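Polysaccharide biosynthesis protein CapD (Bacillus thuringiensis HD-771, PDB 6BWC) probably acts on UDP-N-acetylglucosamine with bound NADP, as a short-chain dehydrogenase-type enzyme of the pathway to CMP-pseudaminic acid. Local coordinates at residues C[277-280]-C[281-285]; C[152-155]-C[156-159]; C[67-70]-C[71-75]. The protein carries 2 engineered substitutions. All coordinates share one frame; numbering follows the deposited sequence.

Interaction 1: residues C[277-280]-C[281-285]; sequences THDE and SLQAF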
loop_
_atom_site.group_PDB
_atom_site.type_symbol
_atom_site.label_atom_id
_atom_site.label_comp_id
_atom_site.label_asym_id
_atom_site.label_seq_id
_atom_site.Cartn_x
_atom_site.Cartn_y
_atom_site.Cartn_z
ATOM N N THR C 277 22.757 -18.002 23.581
ATOM C CA THR C 277 22.021 -18.682 24.630
ATOM C C THR C 277 22.773 -19.956 25.030
ATOM O O THR C 277 23.619 -20.478 24.287
ATOM C CB THR C 277 20.604 -19.059 24.159
ATOM O OG1 THR C 277 20.685 -19.746 22.903
ATOM C CG2 THR C 277 19.743 -17.806 23.997
ATOM N N HIS C 278 22.466 -20.445 26.228
ATOM C CA HIS C 278 22.993 -21.724 26.676
ATOM C C HIS C 278 22.644 -22.830 25.674
ATOM O O HIS C 278 23.543 -23.570 25.247
ATOM C CB HIS C 278 22.447 -22.089 28.044
ATOM C CG HIS C 278 23.028 -23.358 28.576
ATOM N ND1 HIS C 278 22.522 -24.600 28.259
ATOM C CD2 HIS C 278 24.110 -23.577 29.353
ATOM C CE1 HIS C 278 23.255 -25.531 28.840
ATOM N NE2 HIS C 278 24.226 -24.936 29.506
ATOM N N ASP C 279 21.344 -22.913 25.321
ATOM C CA ASP C 279 20.788 -23.802 24.247
ATOM C C ASP C 279 21.653 -23.847 22.972
ATOM O O ASP C 279 21.976 -24.924 22.474
ATOM C CB ASP C 279 19.343 -23.359 23.910
ATOM C CG ASP C 279 18.649 -24.239 22.848
ATOM O OD1 ASP C 279 18.096 -23.620 21.909
ATOM O OD2 ASP C 279 18.617 -25.497 22.958
ATOM N N GLU C 280 22.054 -22.677 22.478
ATOM C CA GLU C 280 22.902 -22.577 21.275
ATOM C C GLU C 280 24.316 -23.108 21.492
ATOM O O GLU C 280 24.945 -23.627 20.550
ATOM C CB GLU C 280 22.973 -21.131 20.795
ATOM C CG GLU C 280 21.775 -20.674 19.987
ATOM C CD GLU C 280 21.924 -19.238 19.540
ATOM O OE1 GLU C 280 22.320 -18.400 20.377
ATOM O OE2 GLU C 280 21.665 -18.959 18.350
ATOM N N SER C 281 24.815 -22.970 22.723
ATOM C CA SER C 281 26.150 -23.453 23.069
ATOM C C SER C 281 26.264 -24.978 23.026
ATOM O O SER C 281 27.378 -25.489 23.066
ATOM C CB SER C 281 26.603 -22.921 24.438
ATOM O OG SER C 281 26.047 -23.664 25.515
ATOM N N LEU C 282 25.136 -25.696 22.955
ATOM C CA LEU C 282 25.120 -27.172 22.805
ATOM C C LEU C 282 25.196 -27.693 21.355
ATOM O O LEU C 282 25.475 -28.874 21.156
ATOM C CB LEU C 282 23.876 -27.752 23.486
ATOM C CG LEU C 282 23.743 -27.432 24.992
ATOM C CD1 LEU C 282 22.294 -27.472 25.456
ATOM C CD2 LEU C 282 24.603 -28.365 25.837
ATOM N N GLN C 283 24.928 -26.833 20.362
ATOM C CA GLN C 283 25.109 -27.167 18.918
ATOM C C GLN C 283 26.235 -26.401 18.240
ATOM O O GLN C 283 26.563 -26.725 17.089
ATOM C CB GLN C 283 23.834 -26.987 18.052
ATOM C CG GLN C 283 22.633 -26.305 18.680
ATOM C CD GLN C 283 21.837 -27.259 19.551
ATOM O OE1 GLN C 283 21.572 -28.390 19.154
ATOM N NE2 GLN C 283 21.451 -26.817 20.734
ATOM N N ALA C 284 26.813 -25.414 18.928
ATOM C CA ALA C 284 27.790 -24.499 18.325
ATOM C C ALA C 284 29.203 -25.097 18.107
ATOM O O ALA C 284 29.682 -25.891 18.904
ATOM C CB ALA C 284 27.874 -23.235 19.173
ATOM N N PHE C 285 29.869 -24.701 17.027
ATOM C CA PHE C 285 31.245 -25.130 16.744
ATOM C C PHE C 285 32.276 -24.081 17.174
ATOM O O PHE C 285 32.007 -22.895 17.090
ATOM C CB PHE C 285 31.372 -25.481 15.259
ATOM C CG PHE C 285 30.514 -26.652 14.864
ATOM C CD1 PHE C 285 30.988 -27.967 14.982
ATOM C CD2 PHE C 285 29.203 -26.463 14.433
ATOM C CE1 PHE C 285 30.180 -29.062 14.651
ATOM C CE2 PHE C 285 28.388 -27.553 14.102
ATOM C CZ PHE C 285 28.879 -28.851 14.211
#

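Interaction 2: residues C[152-155]-C[156-159]; sequences SAEY and SKGS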
loop_
_atom_site.group_PDB
_atom_site.type_symbol
_atom_site.label_atom_id
_atom_site.label_comp_id
_atom_site.label_asym_id
_atom_site.label_seq_id
_atom_site.Cartn_x
_atom_site.Cartn_y
_atom_site.Cartn_z
ATOM N N SER C 152 14.955 -18.578 8.386
ATOM C CA SER C 152 13.763 -18.970 7.613
ATOM C C SER C 152 13.899 -18.858 6.080
ATOM O O SER C 152 13.538 -19.771 5.343
ATOM C CB SER C 152 12.563 -18.150 8.040
ATOM O OG SER C 152 11.396 -18.741 7.510
ATOM N N ALA C 153 14.406 -17.724 5.614
ATOM C CA ALA C 153 14.765 -17.554 4.216
ATOM C C ALA C 153 15.539 -18.763 3.684
ATOM O O ALA C 153 15.168 -19.324 2.653
ATOM C CB ALA C 153 15.581 -16.293 4.038
ATOM N N GLU C 154 16.582 -19.165 4.416
ATOM C CA GLU C 154 17.496 -20.240 4.025
ATOM C C GLU C 154 16.775 -21.565 3.983
ATOM O O GLU C 154 16.827 -22.255 2.974
ATOM C CB GLU C 154 18.678 -20.315 5.009
ATOM C CG GLU C 154 19.782 -21.317 4.689
ATOM C CD GLU C 154 20.488 -21.053 3.370
ATOM O OE1 GLU C 154 20.557 -19.879 2.932
ATOM O OE2 GLU C 154 20.975 -22.032 2.757
ATOM N N TYR C 155 16.088 -21.897 5.075
ATOM C CA TYR C 155 15.319 -23.156 5.200
ATOM C C TYR C 155 14.348 -23.414 4.050
ATOM O O TYR C 155 14.213 -24.550 3.598
ATOM C CB TYR C 155 14.532 -23.162 6.512
ATOM C CG TYR C 155 13.849 -24.468 6.836
ATOM C CD1 TYR C 155 12.464 -24.538 7.043
ATOM C CD2 TYR C 155 14.577 -25.651 6.930
ATOM C CE1 TYR C 155 11.834 -25.755 7.348
ATOM C CE2 TYR C 155 13.963 -26.865 7.240
ATOM C CZ TYR C 155 12.597 -26.918 7.453
ATOM O OH TYR C 155 12.020 -28.129 7.766
ATOM N N SER C 156 13.676 -22.357 3.602
ATOM C CA SER C 156 12.675 -22.443 2.525
ATOM C C SER C 156 13.012 -21.655 1.241
ATOM O O SER C 156 12.148 -21.485 0.389
ATOM C CB SER C 156 11.312 -22.032 3.064
ATOM O OG SER C 156 11.478 -21.006 4.014
ATOM N N LYS C 157 14.262 -21.202 1.099
ATOM C CA LYS C 157 14.908 -20.984 -0.221
ATOM C C LYS C 157 14.122 -21.611 -1.377
ATOM O O LYS C 157 13.810 -20.957 -2.362
ATOM C CB LYS C 157 16.274 -21.681 -0.245
ATOM C CG LYS C 157 17.507 -20.884 0.103
ATOM C CD LYS C 157 18.681 -21.856 0.192
ATOM C CE LYS C 157 19.972 -21.165 -0.138
ATOM N NZ LYS C 157 21.187 -21.994 0.031
ATOM N N GLY C 158 13.845 -22.902 -1.238
ATOM C CA GLY C 158 13.185 -23.665 -2.255
ATOM C C GLY C 158 14.225 -24.106 -3.250
ATOM O O GLY C 158 14.996 -25.030 -2.997
ATOM N N SER C 159 14.239 -23.432 -4.385
ATOM C CA SER C 159 15.158 -23.730 -5.444
ATOM C C SER C 159 16.073 -22.563 -5.722
ATOM O O SER C 159 16.826 -22.600 -6.693
ATOM C CB SER C 159 14.361 -24.087 -6.687
ATOM O OG SER C 159 15.076 -25.062 -7.415
#

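Interaction 3: residues C[67-70]-C[71-75]; sequences RNYD and RVFSA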
loop_
_atom_site.group_PDB
_atom_site.type_symbol
_atom_site.label_atom_id
_atom_site.label_comp_id
_atom_site.label_asym_id
_atom_site.label_seq_id
_atom_site.Cartn_x
_atom_site.Cartn_y
_atom_site.Cartn_z
ATOM N N ARG C 67 13.215 0.275 3.795
ATOM C CA ARG C 67 11.760 0.187 3.975
ATOM C C ARG C 67 11.041 0.133 2.593
ATOM O O ARG C 67 9.926 -0.380 2.478
ATOM C CB ARG C 67 11.259 1.367 4.820
ATOM C CG ARG C 67 11.859 1.467 6.240
ATOM C CD ARG C 67 11.515 2.787 6.956
ATOM N NE ARG C 67 12.050 2.887 8.334
ATOM C CZ ARG C 67 11.711 3.839 9.230
ATOM N NH1 ARG C 67 10.826 4.787 8.920
ATOM N NH2 ARG C 67 12.246 3.843 10.453
ATOM N N ASN C 68 11.712 0.647 1.556
ATOM C CA ASN C 68 11.246 0.629 0.168
ATOM C C ASN C 68 11.690 -0.640 -0.575
ATOM O O ASN C 68 12.839 -0.716 -0.982
ATOM C CB ASN C 68 11.812 1.879 -0.552
ATOM C CG ASN C 68 10.966 2.333 -1.722
ATOM O OD1 ASN C 68 10.208 1.568 -2.312
ATOM N ND2 ASN C 68 11.091 3.592 -2.059
ATOM N N TYR C 69 10.803 -1.621 -0.768
ATOM C CA TYR C 69 11.209 -2.849 -1.464
ATOM C C TYR C 69 11.724 -2.576 -2.895
ATOM O O TYR C 69 12.849 -2.929 -3.230
ATOM C CB TYR C 69 10.101 -3.911 -1.510
ATOM C CG TYR C 69 10.496 -5.073 -2.403
ATOM C CD1 TYR C 69 11.320 -6.112 -1.933
ATOM C CD2 TYR C 69 10.106 -5.099 -3.746
ATOM C CE1 TYR C 69 11.720 -7.144 -2.781
ATOM C CE2 TYR C 69 10.497 -6.130 -4.606
ATOM C CZ TYR C 69 11.306 -7.149 -4.133
ATOM O OH TYR C 69 11.660 -8.148 -5.024
ATOM N N ASP C 70 10.869 -1.969 -3.722
ATOM C CA ASP C 70 11.191 -1.552 -5.107
ATOM C C ASP C 70 12.557 -0.916 -5.334
ATOM O O ASP C 70 13.121 -1.067 -6.413
ATOM C CB ASP C 70 10.182 -0.495 -5.568
ATOM C CG ASP C 70 8.829 -1.063 -5.948
ATOM O OD1 ASP C 70 8.598 -2.274 -5.762
ATOM O OD2 ASP C 70 8.008 -0.258 -6.436
ATOM N N ARG C 71 13.041 -0.141 -4.366
ATOM C CA ARG C 71 14.357 0.486 -4.467
ATOM C C ARG C 71 15.496 -0.427 -4.005
ATOM O O ARG C 71 16.613 -0.383 -4.516
ATOM C CB ARG C 71 14.370 1.763 -3.654
ATOM C CG ARG C 71 15.695 2.502 -3.657
ATOM C CD ARG C 71 16.251 2.731 -5.056
ATOM N NE ARG C 71 17.060 3.942 -5.098
ATOM C CZ ARG C 71 17.915 4.266 -6.066
ATOM N NH1 ARG C 71 18.140 3.463 -7.103
ATOM N NH2 ARG C 71 18.571 5.425 -5.976
ATOM N N VAL C 72 15.208 -1.239 -3.002
ATOM C CA VAL C 72 16.095 -2.330 -2.612
ATOM C C VAL C 72 16.264 -3.277 -3.799
ATOM O O VAL C 72 17.359 -3.755 -4.067
ATOM C CB VAL C 72 15.552 -3.031 -1.343
ATOM C CG1 VAL C 72 16.275 -4.328 -1.053
ATOM C CG2 VAL C 72 15.743 -2.101 -0.167
ATOM N N PHE C 73 15.167 -3.513 -4.506
ATOM C CA PHE C 73 15.143 -4.343 -5.694
ATOM C C PHE C 73 16.153 -3.910 -6.754
ATOM O O PHE C 73 17.003 -4.713 -7.163
ATOM C CB PHE C 73 13.740 -4.333 -6.310
ATOM C CG PHE C 73 13.597 -5.276 -7.443
ATOM C CD1 PHE C 73 13.534 -6.648 -7.198
ATOM C CD2 PHE C 73 13.572 -4.803 -8.762
ATOM C CE1 PHE C 73 13.427 -7.540 -8.251
ATOM C CE2 PHE C 73 13.457 -5.688 -9.820
ATOM C CZ PHE C 73 13.392 -7.061 -9.564
ATOM N N SER C 74 16.049 -2.650 -7.186
ATOM C CA SER C 74 16.864 -2.144 -8.297
ATOM C C SER C 74 18.304 -1.895 -7.938
ATOM O O SER C 74 19.142 -1.865 -8.825
ATOM C CB SER C 74 16.281 -0.851 -8.860
ATOM O OG SER C 74 16.047 0.097 -7.826
ATOM N N ALA C 75 18.591 -1.663 -6.662
ATOM C CA ALA C 75 19.960 -1.615 -6.170
ATOM C C ALA C 75 20.612 -2.962 -6.257
ATOM O O ALA C 75 21.800 -3.022 -6.469
ATOM C CB ALA C 75 19.992 -1.149 -4.733
#

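Interaction 1: residues C[277-280]-C[281-285]
Ser281 holds OG in the crowded position between its backbone N and carbonyl carbon (chi1 80°), which lays the hydroxyl against His278. Gln283 is bent at chi2 (-80°), and the bend swings its amide toward Asp279. Ser281 OG donates to His278 O at 2.5 Å, in the carbonyl plane and on a lone pair; a small hydroxyl so near its own backbone suits this place. The same OG lies over one face of the His278 ring, offset toward the rim.

Asp279 O is gripped twice. Gln283 NE2 reaches it at 2.6 Å, with the oxygen close to the amide plane, while Leu282 N, 3.3 Å from Asp279 O, comes from the opposite face of the carbonyl. Beside this pair the Leu282 methyl CD1 approaches His278 CE1 obliquely at 4.0 Å, a loose van der Waals touch.

At the start of the turn, Thr277 OG1 accepts from Glu280 N at 3.3 Å, an ST motif. Glu280 answers with OE1, whose anti lone pair takes the Thr277 N-H, also at 3.3 Å; threonine and glutamate thus exchange bonds over three residues. The other carboxylate oxygen, Glu280 OE2, forms a salt bridge with Arg168, and Thr277 also packs on Thr136 of a second subunit. Farther along, Glu280 O accepts from Gln283 N at 3.2 Å, as the chain leaves the turn for strand 285-286.

The contact therefore gives the loop between strands 259-262 and 285-286 a compact, helix-like turn whose carbonyls are met by side chains as well as by backbone. The charge on Glu280 is shared between its own turn and Arg168, which probably favours the ionised carboxylate.

Interaction 2: residues C[152-155]-C[156-159]
Lys157 lays its chain alongside Glu154, both side chains pointing the same way, and NZ forms a salt bridge with Glu154 OE2 at 2.7 Å. The ammonium comes to the syn side of the carboxylate, 24° out of its plane. Glutamate reaches this point because its chain bends at chi2 (61°), whereas lysine stays extended beyond CG. The methylenes of Lys157 are used as well: CD passes Glu154 O at 3.4 Å, so a long, flexible residue covers the backbone before delivering its charge. Glu154 OE1 accepts from Phe164 N, tying the acid to strand 163-169, and Lys157 also rests on Thr163 of that strand.

On the last turn of helix 138-156 the close fit continues around one carbonyl. Ser152 O receives Ser156 N at 3.1 Å, the usual helical bond, and also Ser156 OG at 2.7 Å; the two donors reach it from opposite faces of the carbonyl plane. Serine suits the place because its short hydroxyl can fold back onto the carbonyl one turn earlier. Lys157 N adds only weak bonds, to Ala153 O and Glu154 O.

The other side is much looser. Tyr155 and Ser156 are exposed, and the tyrosine meets Ser156 N chiefly through CB. Gly158 has a positive phi, easy for glycine, and turns the chain away toward Ser159, whose N makes a weak hydrogen bond to Glu77 of a third subunit.

Chemically, the last turn gains a hydroxyl donor on Ser152 O, while the lysine ammonium is spent on the Glu154 carboxylate. A positive lysine at the C-terminal end, where carbonyls point outward, should be electrostatically favourable, and Glu154 links that charge to the neighbouring strand.

Interaction 3: residues C[67-70]-C[71-75]
The rings of Tyr69 and Phe73, one helical turn apart, meet at a slant: their centroids are 5.8 Å apart and their planes inclined by 38°, neither a stack nor an edge-to-face pair. The touch is made by the phenol end, with Tyr69 OH 3.2 Å from Phe73 CD1 and CZ just behind it. Both residues have CG anti to the backbone N (chi1 172° in Tyr69), which sends the two rings off the helix in similar directions. Around the tyrosine ring, Lys114 of the same chain makes a cation-pi contact, and Asn111, Ala115 and Ala118 of helix 98-118 pack against it. An aromatic ring suits this place because it can take both a lysine cation and small alanines.

The other flat groups meet less directly. The amide of Asn68 lies near the aliphatic root of Arg71, CG to CB at 4.0 Å, while the guanidinium carries on to Ile63 O, bonded through NH2. Asn68 holds the N-cap position with no capping bond from its side chain; its backbone O instead accepts from Val72 N at 3.2 Å. The next bond follows in step, Phe73 N to Tyr69 O at 2.7 Å.

Val72 is buried in this contact. Its CG2 sits 3.3 Å from Asn68 O, and its compact branched chain also packs on Phe38 of strand 34-39, on the side of the helix that faces the sheet.

Asp70 forms a salt bridge through OD2 with Lys114 of a fifth subunit. The short helix 69-75 thus divides its chemistry by direction: Val72, Ala75 and the chain of Arg71 toward the sheet, the Tyr69 ring toward helix 98-118, and a carboxylate whose negative charge is probably stabilised by a lysine across a subunit boundary.

Overall arrangement
Interactions 3, 2 and 1 follow one another along the chain without touching. Interaction 3 belongs to the helix after strand 59-63, at one edge of the parallel, Rossmann-type part of the main sheet, and the side chain of Val72 is about 7 Å from a bound NADP. Interaction 2 ends the helix leading into strand 163-169, farther across that sheet; its centre is 21 Å from that of interaction 3. Interaction 1 precedes edge strand 285-286, its centre 23 Å from that of interaction 2 and 35 Å from that of interaction 3. Arg168, the salt-bridge partner of Glu280, lies on strand 163-169, so this strand connects the surroundings of interactions 1 and 2. All three have neighbours in other subunits.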